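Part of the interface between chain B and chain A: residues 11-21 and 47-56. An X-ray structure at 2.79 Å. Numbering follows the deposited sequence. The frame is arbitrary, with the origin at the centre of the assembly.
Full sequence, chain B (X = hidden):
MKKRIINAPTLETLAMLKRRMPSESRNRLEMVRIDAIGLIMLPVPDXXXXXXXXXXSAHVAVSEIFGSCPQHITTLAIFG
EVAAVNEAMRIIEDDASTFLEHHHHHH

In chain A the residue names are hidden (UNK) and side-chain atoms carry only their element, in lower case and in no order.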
# COMPACT_ATOMS: atom_id res chain seq x y z
N LEU B 11 21.43 22.53 2.91
CA LEU B 11 20.32 23.13 2.17
C LEU B 11 19.60 22.07 1.30
O LEU B 11 18.36 22.03 1.26
CB LEU B 11 20.80 24.27 1.28
CG LEU B 11 21.36 25.51 2.00
CD1 LEU B 11 22.06 26.43 1.01
CD2 LEU B 11 20.28 26.27 2.74
N GLU B 12 20.37 21.23 0.61
CA GLU B 12 19.84 20.05 -0.11
C GLU B 12 19.04 19.10 0.76
O GLU B 12 18.05 18.51 0.32
CB GLU B 12 20.96 19.25 -0.77
CG GLU B 12 21.68 19.95 -1.91
CD GLU B 12 22.69 19.07 -2.63
OE1 GLU B 12 22.81 17.86 -2.32
OE2 GLU B 12 23.38 19.62 -3.52
N THR B 13 19.47 18.91 2.00
CA THR B 13 18.72 18.04 2.90
C THR B 13 17.36 18.67 3.16
O THR B 13 16.32 17.98 3.15
CB THR B 13 19.48 17.80 4.20
OG1 THR B 13 20.70 17.11 3.92
CG2 THR B 13 18.65 16.98 5.18
N LEU B 14 17.36 19.98 3.40
CA LEU B 14 16.11 20.72 3.62
C LEU B 14 15.20 20.66 2.40
O LEU B 14 14.01 20.43 2.51
CB LEU B 14 16.41 22.16 3.95
CG LEU B 14 17.09 22.33 5.29
CD1 LEU B 14 17.80 23.68 5.38
CD2 LEU B 14 16.08 22.18 6.40
N ALA B 15 15.80 20.80 1.22
CA ALA B 15 15.07 20.70 -0.03
C ALA B 15 14.40 19.33 -0.21
O ALA B 15 13.27 19.25 -0.69
CB ALA B 15 16.00 21.00 -1.19
N MET B 16 15.09 18.26 0.18
CA MET B 16 14.56 16.89 0.05
C MET B 16 13.34 16.70 0.93
O MET B 16 12.35 16.09 0.53
CB MET B 16 15.63 15.85 0.39
CG MET B 16 16.55 15.54 -0.78
SD MET B 16 18.03 14.59 -0.38
CE MET B 16 17.36 12.98 0.04
N LEU B 17 13.44 17.23 2.14
CA LEU B 17 12.37 17.11 3.11
C LEU B 17 11.17 17.96 2.71
O LEU B 17 10.05 17.48 2.83
CB LEU B 17 12.85 17.48 4.51
CG LEU B 17 13.80 16.44 5.11
CD1 LEU B 17 14.45 16.98 6.36
CD2 LEU B 17 13.09 15.13 5.43
N LYS B 18 11.41 19.17 2.22
CA LYS B 18 10.34 20.08 1.77
C LYS B 18 9.51 19.48 0.66
O LYS B 18 8.29 19.62 0.65
CB LYS B 18 10.88 21.43 1.32
CG LYS B 18 11.29 22.31 2.47
CD LYS B 18 11.64 23.70 1.99
CE LYS B 18 11.80 24.63 3.17
NZ LYS B 18 12.02 26.04 2.75
N ARG B 19 10.16 18.79 -0.26
CA ARG B 19 9.46 18.06 -1.32
C ARG B 19 8.52 17.03 -0.75
O ARG B 19 7.52 16.72 -1.37
CB ARG B 19 10.44 17.33 -2.22
CG ARG B 19 10.93 18.18 -3.36
CD ARG B 19 12.40 17.90 -3.55
NE ARG B 19 13.16 19.08 -3.96
CZ ARG B 19 14.48 19.08 -4.15
NH1 ARG B 19 15.18 17.96 -4.00
NH2 ARG B 19 15.09 20.21 -4.50
N ARG B 20 8.83 16.50 0.41
CA ARG B 20 8.02 15.45 0.98
C ARG B 20 7.07 15.90 2.08
O ARG B 20 6.51 15.06 2.80
CB ARG B 20 8.90 14.36 1.54
CG ARG B 20 9.37 13.33 0.53
CD ARG B 20 8.85 12.05 1.16
NE ARG B 20 9.37 10.75 0.76
CZ ARG B 20 9.37 9.68 1.56
NH1 ARG B 20 8.92 9.77 2.82
NH2 ARG B 20 9.83 8.52 1.13
N MET B 21 6.87 17.21 2.22
CA MET B 21 5.86 17.73 3.13
C MET B 21 4.79 18.54 2.39
O MET B 21 4.99 18.94 1.25
CB MET B 21 6.46 18.52 4.28
CG MET B 21 7.55 19.50 3.92
SD MET B 21 8.58 19.77 5.39
CE MET B 21 7.82 21.28 5.97
N UNK A 47 17.48 7.00 6.24
CA UNK A 47 17.62 7.35 4.84
C UNK A 47 18.08 8.79 4.71
O UNK A 47 19.06 9.08 4.02
c UNK A 47 16.38 7.40 2.61
c UNK A 47 16.29 7.16 4.12
c UNK A 47 15.27 8.31 2.09
c UNK A 47 16.32 6.06 1.91
N UNK A 48 17.35 9.70 5.35
CA UNK A 48 17.64 11.13 5.23
C UNK A 48 18.87 11.49 5.99
O UNK A 48 19.60 12.39 5.58
c UNK A 48 13.01 11.15 4.39
c UNK A 48 15.39 12.17 3.46
c UNK A 48 16.46 11.96 5.71
c UNK A 48 14.33 12.02 2.60
o UNK A 48 12.09 11.38 2.20
c UNK A 48 15.29 11.82 4.80
c UNK A 48 14.10 11.30 5.25
c UNK A 48 13.14 11.52 3.07
N UNK A 49 19.13 10.78 7.08
CA UNK A 49 20.37 10.99 7.81
C UNK A 49 21.55 10.67 6.91
O UNK A 49 22.45 11.49 6.76
c UNK A 49 24.05 10.72 11.31
c UNK A 49 21.88 11.47 10.66
c UNK A 49 20.43 10.15 9.08
c UNK A 49 21.70 10.35 9.86
c UNK A 49 22.72 9.42 9.80
c UNK A 49 23.89 9.60 10.53
c UNK A 49 23.05 11.66 11.38
N UNK A 50 21.55 9.49 6.32
CA UNK A 50 22.68 9.08 5.49
C UNK A 50 22.74 9.85 4.18
O UNK A 50 23.81 10.03 3.65
c UNK A 50 22.72 7.56 5.31
c UNK A 50 22.34 6.02 7.29
o UNK A 50 24.45 4.99 10.09
c UNK A 50 24.04 5.61 8.92
c UNK A 50 24.90 6.46 8.23
c UNK A 50 24.47 7.08 7.07
c UNK A 50 22.77 5.39 8.45
c UNK A 50 23.18 6.87 6.57
N UNK A 51 21.61 10.29 3.65
CA UNK A 51 21.63 11.11 2.40
C UNK A 51 22.28 12.57 2.63
O UNK A 51 22.99 13.23 1.79
c UNK A 51 20.20 11.29 1.93
N UNK A 52 21.95 13.10 3.79
CA UNK A 52 22.48 14.39 4.26
C UNK A 52 24.01 14.31 4.38
O UNK A 52 24.75 15.22 4.00
c UNK A 52 22.55 15.84 6.33
c UNK A 52 21.86 14.70 5.61
o UNK A 52 22.26 17.01 5.97
o UNK A 52 23.32 15.56 7.28
N UNK A 53 24.46 13.17 4.89
CA UNK A 53 25.87 12.86 4.91
C UNK A 53 26.46 13.06 3.51
O UNK A 53 27.40 13.82 3.32
c UNK A 53 26.12 11.44 5.48
c UNK A 53 25.71 12.56 7.71
n UNK A 53 26.44 13.56 8.18
o UNK A 53 24.48 12.52 7.80
c UNK A 53 26.48 11.48 6.97
N UNK A 54 25.89 12.39 2.53
CA UNK A 54 26.39 12.45 1.15
C UNK A 54 26.35 13.86 0.57
O UNK A 54 27.22 14.23 -0.23
c UNK A 54 25.57 11.55 0.27
N UNK A 55 25.34 14.63 0.94
CA UNK A 55 25.25 15.99 0.45
C UNK A 55 26.40 16.82 1.03
O UNK A 55 26.87 17.76 0.40
c UNK A 55 23.91 16.58 0.79
o UNK A 55 23.84 16.90 2.15
N UNK A 56 26.86 16.45 2.23
CA UNK A 56 28.02 17.11 2.84
C UNK A 56 29.32 16.58 2.21
O UNK A 56 30.33 17.27 2.22
c UNK A 56 25.70 18.06 7.18
n UNK A 56 25.10 17.39 8.37
c UNK A 56 26.69 17.17 6.45
c UNK A 56 26.90 17.65 5.03
c UNK A 56 28.02 16.93 4.36

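Position 47 carries four carbons, forked at the second, with no heteroatom. That is the pattern of leucine, since isoleucine and valine fork at CB. Leu47(A) points toward the partner stretch but falls short of contact; its apolar side chain suits a buried site.

At position 48 one carbon leads to a ring of six carbons bearing one oxygen; the ring lies against Leu17(B) and Met16(B), and the oxygen comes near Arg20(B). This is tyrosine. Tyr48(A) gives up more surface to the partner stretch than any other residue of its own. Leu17(B) lays a methyl over one ring face, CD2 standing 3.9 Å from the centroid of the Tyr48(A) ring and 9° off its normal, a CH-pi contact. Met16(B) meets the ring edge, its CE 4.0 Å from Tyr48(A) CD1. The hydroxyl lies over one face of the Arg20(B) guanidinium; Tyr48(A) OH is 3.1 Å from Arg20(B) NE, but the angle is too poor for a hydrogen bond. A large aromatic with a polar tip suits a place that is greasy along the ring and polar at its end.

Position 49 has one carbon and a six-carbon ring without oxygen, hence phenylalanine. Phe49(A) points away from the partner stretch and makes no contact with it. Position 50 repeats the ring but adds an oxygen, so it is tyrosine; Tyr50(A) is likewise out of reach. Both are partly exposed, and this contact does not constrain their type.

A single carbon at position 51, packed against the end of Met16(B), means alanine. Ala51(A) CB lies 3.8 Å from Met16(B) CE, so the small methyl offers an apolar surface to the longer side chain.

Position 52 shows two carbons, the second carrying two oxygens, one of which touches the hydroxyl of Thr13(B). This is aspartate. Thr13(B) OG1 donates a short hydrogen bond to Asp52(A) OD1 at 2.6 Å, and a carboxylate is well suited to accept it in this buried place.

Three carbons, the third bearing one oxygen and one nitrogen, identify position 53 as glutamine. Gln53(A), partly exposed, directs its CB away from the partner stretch and is not constrained by it. Position 54, again one carbon, is alanine; Ala54(A) does not reach the partner stretch, and its methyl takes little room at a buried site.

One carbon, close to Glu12(B), and one oxygen make position 55 serine. Ser55(A) OG donates to the backbone O of Asp52(A) at 2.7 Å, and the short side chain leaves Ser55(A) CB 3.5 Å from Glu12(B) OE1.

Position 56 has four carbons in a row ending in nitrogen: lysine. Lys56(A) does not touch the partner stretch, but its NZ forms a salt bridge with Asp52(A) OD2 at 2.8 Å, holding the carboxylate from within its helix as well.

The two helices run roughly antiparallel, at 142°, with their axes 9.1 Å apart at closest approach. Apolar packing around Tyr48(A) and Ala51(A) adjoins the Thr13(B)–Asp52(A) hydrogen bond, and together the stretches bury 447 Å².

Chain A 47-56: LYFYADQASK
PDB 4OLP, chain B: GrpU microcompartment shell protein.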